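Local coordinates for flagellar hook protein FlgE (Caulobacter crescentus CB15, PDB 5AY6) that probably builds the flagellar hook, the universal joint of the bacterial flagellum, this chain being a 32 kDa fragment that includes the hook protein's third domain and D2 domain, at residues 137-141 / 142-146; 253-256 / 257-261. All blocks are in the same frame, centred on the assembly; numbering follows the deposited sequence.

Contact 1 (137-141 / 142-146); sequences AEVVA and GKLYD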
ATOM      1  N   ALA A 137       0.770 -14.516  14.142  1.00 14.77           N
ATOM      2  CA  ALA A 137       1.755 -15.406  13.535  1.00 11.81           C
ATOM      3  C   ALA A 137       1.468 -15.699  12.063  1.00 20.57           C
ATOM      4  O   ALA A 137       2.373 -15.684  11.234  1.00 17.21           O
ATOM      5  CB  ALA A 137       1.834 -16.707  14.311  1.00  8.37           C
ATOM      6  N   GLU A 138       0.210 -15.965  11.735  1.00 16.48           N
ATOM      7  CA  GLU A 138      -0.105 -16.401  10.380  1.00 15.82           C
ATOM      8  C   GLU A 138      -0.053 -15.252   9.378  1.00 21.34           C
ATOM      9  O   GLU A 138       0.344 -15.450   8.227  1.00 20.06           O
ATOM     10  CB  GLU A 138      -1.468 -17.094  10.356  1.00 19.36           C
ATOM     11  CG  GLU A 138      -1.464 -18.375  11.185  1.00 19.54           C
ATOM     12  CD  GLU A 138      -2.588 -19.331  10.840  1.00 22.87           C
ATOM     13  OE1 GLU A 138      -3.439 -18.987   9.995  1.00 24.41           O
ATOM     14  OE2 GLU A 138      -2.616 -20.437  11.418  1.00 29.25           O
ATOM     15  N   VAL A 139      -0.424 -14.049   9.807  1.00 15.74           N
ATOM     16  CA  VAL A 139      -0.324 -12.895   8.925  1.00 13.11           C
ATOM     17  C   VAL A 139       1.131 -12.432   8.817  1.00 14.28           C
ATOM     18  O   VAL A 139       1.570 -12.004   7.749  1.00 14.02           O
ATOM     19  CB  VAL A 139      -1.228 -11.721   9.389  1.00 15.81           C
ATOM     20  CG1 VAL A 139      -0.866 -11.248  10.795  1.00  9.44           C
ATOM     21  CG2 VAL A 139      -1.149 -10.567   8.398  1.00 15.11           C
ATOM     22  N   VAL A 140       1.880 -12.538   9.913  1.00 15.28           N
ATOM     23  CA  VAL A 140       3.293 -12.166   9.914  1.00 18.66           C
ATOM     24  C   VAL A 140       4.067 -13.056   8.947  1.00 15.71           C
ATOM     25  O   VAL A 140       5.014 -12.609   8.299  1.00 18.50           O
ATOM     26  CB  VAL A 140       3.902 -12.249  11.344  1.00 17.22           C
ATOM     27  CG1 VAL A 140       5.417 -12.384  11.300  1.00 13.90           C
ATOM     28  CG2 VAL A 140       3.500 -11.025  12.161  1.00 11.74           C
ATOM     29  N   ALA A 141       3.634 -14.306   8.817  1.00 16.00           N
ATOM     30  CA  ALA A 141       4.281 -15.246   7.903  1.00 19.16           C
ATOM     31  C   ALA A 141       4.151 -14.804   6.446  1.00 15.29           C
ATOM     32  O   ALA A 141       4.969 -15.168   5.605  1.00 20.84           O
ATOM     33  CB  ALA A 141       3.704 -16.643   8.082  1.00 18.90           C
ATOM     34  N   GLY A 142       3.122 -14.016   6.156  1.00 14.12           N
ATOM     35  CA  GLY A 142       2.878 -13.546   4.804  1.00 14.85           C
ATOM     36  C   GLY A 142       3.805 -12.440   4.337  1.00 16.10           C
ATOM     37  O   GLY A 142       3.864 -12.153   3.138  1.00 15.28           O
ATOM     38  N   LYS A 143       4.525 -11.828   5.278  1.00 12.77           N
ATOM     39  CA  LYS A 143       5.439 -10.719   4.993  1.00 15.13           C
ATOM     40  C   LYS A 143       4.801  -9.686   4.064  1.00 16.51           C
ATOM     41  O   LYS A 143       5.277  -9.451   2.953  1.00 15.08           O
ATOM     42  CB  LYS A 143       6.743 -11.244   4.391  1.00 15.09           C
ATOM     43  CG  LYS A 143       7.480 -12.237   5.294  1.00 16.48           C
ATOM     44  CD  LYS A 143       8.823 -12.637   4.696  1.00 27.87           C
ATOM     45  CE  LYS A 143       9.396 -13.874   5.378  1.00 36.81           C
ATOM     46  NZ  LYS A 143       9.489 -13.708   6.856  1.00 36.38           N
ATOM     47  N   LEU A 144       3.710  -9.083   4.523  1.00 14.71           N
ATOM     48  CA  LEU A 144       2.916  -8.198   3.679  1.00 13.54           C
ATOM     49  C   LEU A 144       3.565  -6.846   3.405  1.00 15.80           C
ATOM     50  O   LEU A 144       4.377  -6.350   4.190  1.00 13.58           O
ATOM     51  CB  LEU A 144       1.539  -7.975   4.300  1.00 12.69           C
ATOM     52  CG  LEU A 144       0.638  -9.210   4.291  1.00 12.08           C
ATOM     53  CD1 LEU A 144      -0.682  -8.907   4.967  1.00 16.08           C
ATOM     54  CD2 LEU A 144       0.422  -9.659   2.861  1.00 17.47           C
ATOM     55  N   TYR A 145       3.181  -6.264   2.274  1.00 13.96           N
ATOM     56  CA  TYR A 145       3.590  -4.920   1.890  1.00 11.58           C
ATOM     57  C   TYR A 145       3.306  -3.892   2.972  1.00  8.57           C
ATOM     58  O   TYR A 145       2.237  -3.896   3.594  1.00 11.47           O
ATOM     59  CB  TYR A 145       2.874  -4.501   0.602  1.00 11.04           C
ATOM     60  CG  TYR A 145       3.089  -3.054   0.213  1.00 12.61           C
ATOM     61  CD1 TYR A 145       2.091  -2.105   0.408  1.00  9.41           C
ATOM     62  CD2 TYR A 145       4.287  -2.639  -0.351  1.00  9.25           C
ATOM     63  CE1 TYR A 145       2.285  -0.779   0.051  1.00 11.23           C
ATOM     64  CE2 TYR A 145       4.487  -1.320  -0.715  1.00 10.39           C
ATOM     65  CZ  TYR A 145       3.489  -0.396  -0.510  1.00  9.68           C
ATOM     66  OH  TYR A 145       3.699   0.916  -0.866  1.00  8.51           O
ATOM     67  N   ASP A 146       4.277  -3.013   3.185  1.00 10.26           N
ATOM     68  CA  ASP A 146       4.113  -1.859   4.060  1.00  7.86           C
ATOM     69  C   ASP A 146       4.871  -0.685   3.465  1.00  9.25           C
ATOM     70  O   ASP A 146       6.070  -0.787   3.221  1.00 10.72           O
ATOM     71  CB  ASP A 146       4.620  -2.151   5.465  1.00  8.89           C
ATOM     72  CG  ASP A 146       4.287  -1.038   6.433  1.00 11.21           C
ATOM     73  OD1 ASP A 146       4.945   0.022   6.369  1.00 11.63           O
ATOM     74  OD2 ASP A 146       3.357  -1.223   7.245  1.00 12.07           O
TER
HETATM   75  O   HOH W   1       3.078  -9.767   6.999  1.00 17.11           O
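V139, near the end of helix 137-140, meets L144 just after the chain has turned away. From the CB of L144 the chain leads to CG, which stands anti to the carbonyl carbon and beside the backbone N (chi1 -69°). From there CD1 runs on in extended form, anti to CA, and reaches the helix. L144 CD1 touches V139 CG2 at 3.8 Å. The two side chains cross at about a right angle, methyl against methyl.

Backbone bonds hold the turn between them. G142 N donates to V139 O at 3.0 Å, though the bond is bent. K143 N donates to V140 O at 3.2 Å, a straighter bond that closes a type I turn from V140 to K143. K143 then takes a positive phi (45°), and the chain leaves the helical path. One water spans the exit: it donates to V139 O at 2.8 Å and accepts from L144 N at 2.6 Å. V139 O thus serves both the G142 N-H and the water.

Both V139 and L144 are buried. They pack on Y52 of strand 45-53 and Y67 of strand 64-73, and L144 also touches Y25. E138 forms a salt bridge with K35 of strand 24-39. Further on, Y145 OH hydrogen-bonds to E199 of strand 195-202, so the stretch from the helix end through Y145 touches both five-stranded sheets.

Contact 2 (253-256 / 257-261); sequences PTVT and PPAVQ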
ATOM      1  N   PRO A 253      14.430  24.274   9.789  1.00 12.08           N
ATOM      2  CA  PRO A 253      14.542  25.029  11.042  1.00 11.21           C
ATOM      3  C   PRO A 253      13.760  24.376  12.168  1.00  9.59           C
ATOM      4  O   PRO A 253      12.713  23.780  11.916  1.00 10.24           O
ATOM      5  CB  PRO A 253      13.944  26.394  10.691  1.00 12.18           C
ATOM      6  CG  PRO A 253      14.119  26.508   9.217  1.00 15.60           C
ATOM      7  CD  PRO A 253      13.931  25.109   8.685  1.00 12.54           C
ATOM      8  N   THR A 254      14.272  24.478  13.389  1.00  7.05           N
ATOM      9  CA  THR A 254      13.555  23.959  14.551  1.00 10.22           C
ATOM     10  C   THR A 254      12.208  24.655  14.655  1.00 12.22           C
ATOM     11  O   THR A 254      12.147  25.882  14.646  1.00 10.01           O
ATOM     12  CB  THR A 254      14.352  24.176  15.856  1.00  9.14           C
ATOM     13  OG1 THR A 254      15.651  23.597  15.719  1.00 10.87           O
ATOM     14  CG2 THR A 254      13.633  23.531  17.042  1.00 12.14           C
ATOM     15  N   VAL A 255      11.129  23.880  14.737  1.00  9.49           N
ATOM     16  CA  VAL A 255       9.797  24.467  14.821  1.00 16.30           C
ATOM     17  C   VAL A 255       9.545  25.156  16.159  1.00 19.84           C
ATOM     18  O   VAL A 255      10.105  24.772  17.189  1.00 13.59           O
ATOM     19  CB  VAL A 255       8.690  23.411  14.598  1.00 19.40           C
ATOM     20  CG1 VAL A 255       8.693  22.935  13.151  1.00 14.92           C
ATOM     21  CG2 VAL A 255       8.859  22.239  15.566  1.00 18.83           C
ATOM     22  N   THR A 256       8.706  26.186  16.123  1.00 19.57           N
ATOM     23  CA  THR A 256       8.212  26.845  17.328  1.00 26.67           C
ATOM     24  C   THR A 256       6.960  26.098  17.769  1.00 26.38           C
ATOM     25  O   THR A 256       6.031  25.932  16.979  1.00 23.10           O
ATOM     26  CB  THR A 256       7.910  28.337  17.079  1.00 29.85           C
ATOM     27  OG1 THR A 256       9.126  29.016  16.746  1.00 32.15           O
ATOM     28  CG2 THR A 256       7.299  28.988  18.314  1.00 30.15           C
ATOM     29  N   PRO A 257       6.945  25.639  19.032  1.00 28.34           N
ATOM     30  CA  PRO A 257       6.074  24.557  19.516  1.00 37.11           C
ATOM     31  C   PRO A 257       4.577  24.805  19.760  1.00 38.22           C
ATOM     32  O   PRO A 257       4.082  24.338  20.785  1.00 42.13           O
ATOM     33  CB  PRO A 257       6.735  24.166  20.846  1.00 33.62           C
ATOM     34  CG  PRO A 257       7.452  25.372  21.281  1.00 38.46           C
ATOM     35  CD  PRO A 257       7.974  25.988  20.024  1.00 29.57           C
ATOM     36  N   PRO A 258       3.883  25.546  18.881  1.00 27.88           N
ATOM     37  CA  PRO A 258       2.569  24.968  18.571  1.00 21.94           C
ATOM     38  C   PRO A 258       2.708  24.061  17.344  1.00 30.95           C
ATOM     39  O   PRO A 258       2.095  22.995  17.271  1.00 29.08           O
ATOM     40  CB  PRO A 258       1.685  26.187  18.288  1.00 26.74           C
ATOM     41  CG  PRO A 258       2.623  27.270  17.950  1.00 20.55           C
ATOM     42  CD  PRO A 258       3.879  27.010  18.746  1.00 30.27           C
ATOM     43  N   ALA A 259       3.538  24.488  16.397  1.00 21.88           N
ATOM     44  CA  ALA A 259       3.862  23.674  15.233  1.00 22.25           C
ATOM     45  C   ALA A 259       4.652  22.437  15.641  1.00 24.11           C
ATOM     46  O   ALA A 259       5.380  22.458  16.632  1.00 27.17           O
ATOM     47  CB  ALA A 259       4.646  24.491  14.214  1.00 20.85           C
ATOM     48  N   VAL A 260       4.506  21.363  14.873  1.00 21.18           N
ATOM     49  CA  VAL A 260       5.234  20.126  15.133  1.00 21.73           C
ATOM     50  C   VAL A 260       6.264  19.898  14.023  1.00 18.10           C
ATOM     51  O   VAL A 260       6.020  20.237  12.867  1.00 15.50           O
ATOM     52  CB  VAL A 260       4.267  18.920  15.243  1.00 24.57           C
ATOM     53  CG1 VAL A 260       3.564  18.663  13.915  1.00 28.36           C
ATOM     54  CG2 VAL A 260       4.996  17.679  15.719  1.00 24.88           C
ATOM     55  N   GLN A 261       7.429  19.358  14.370  1.00 13.24           N
ATOM     56  CA  GLN A 261       8.478  19.175  13.376  1.00 10.57           C
ATOM     57  C   GLN A 261       8.040  18.166  12.318  1.00 12.09           C
ATOM     58  O   GLN A 261       7.783  17.006  12.637  1.00 15.48           O
ATOM     59  CB  GLN A 261       9.777  18.712  14.028  1.00 10.06           C
ATOM     60  CG  GLN A 261      10.992  18.838  13.121  1.00 11.46           C
ATOM     61  CD  GLN A 261      11.480  20.267  13.011  1.00  8.62           C
ATOM     62  OE1 GLN A 261      11.663  20.953  14.022  1.00 10.61           O
ATOM     63  NE2 GLN A 261      11.695  20.728  11.787  1.00  6.67           N
TER
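P253 O receives the side-chain amide of Q261. Q261 NE2 lies 3.2 Å from P253 O and the bond is nearly straight (166°). P253 O lies in the plane of the Q261 amide, while NE2 approaches from above the P253 carbonyl plane.

T254 comes next, with its CA 3.6 Å from Q261 OE1. V255 N then donates to Q261 OE1 at 3.1 Å. One amide therefore uses both its ends on the backbone either side of T254, which fixes its rotation. Q261 gets there by a fold in its chain: CG lies anti to the backbone N, and the bend at chi2 (77°) brings the amide back to V255.

V255 fills the inside of the bend. V255 CG2 lies 3.4 Å from Q261 N and V255 CG1 lies 3.9 Å from Q261 CD, while its CB faces A259 CB. With an alanine here, a gap would probably open beside the Q261 chain, leaving its amide held mainly by the two hydrogen bonds.

T256 O accepts a weak hydrogen bond from A259 N at 2.9 Å. P257 and P258 have no N-H, so A259 offers the first one after T256. P258 CD lies 3.0 Å from T256 O.

This proline-rich bend is a surface feature, its centre about 29 Å from the centre of the chain. It lies in the long loop between strands 242-245 and 277-291, where V255 also touches P262 and Q261 touches A252.

How the contacts relate
The chain starts with strand 6-12 of the mixed sheet, then builds the five-stranded sheet from 24-39 to 92-99. Contact 1 follows, closing the short turn that ends helix 137-140. The chain goes on through helix 152-157 into the second five-stranded sheet, from 167-174 to 228-230. It returns to the mixed sheet with strand 242-245. Contact 2 then closes a bend within the excursion before strand 277-291, the neighbour of 242-245 in that sheet. The contacts are in series and neither nest nor cross. The centres of contact 1 and contact 2 are about 36 Å apart. Contact 1 lies partly buried against the first five-stranded sheet and leads towards the second; contact 2 lies on an exposed loop.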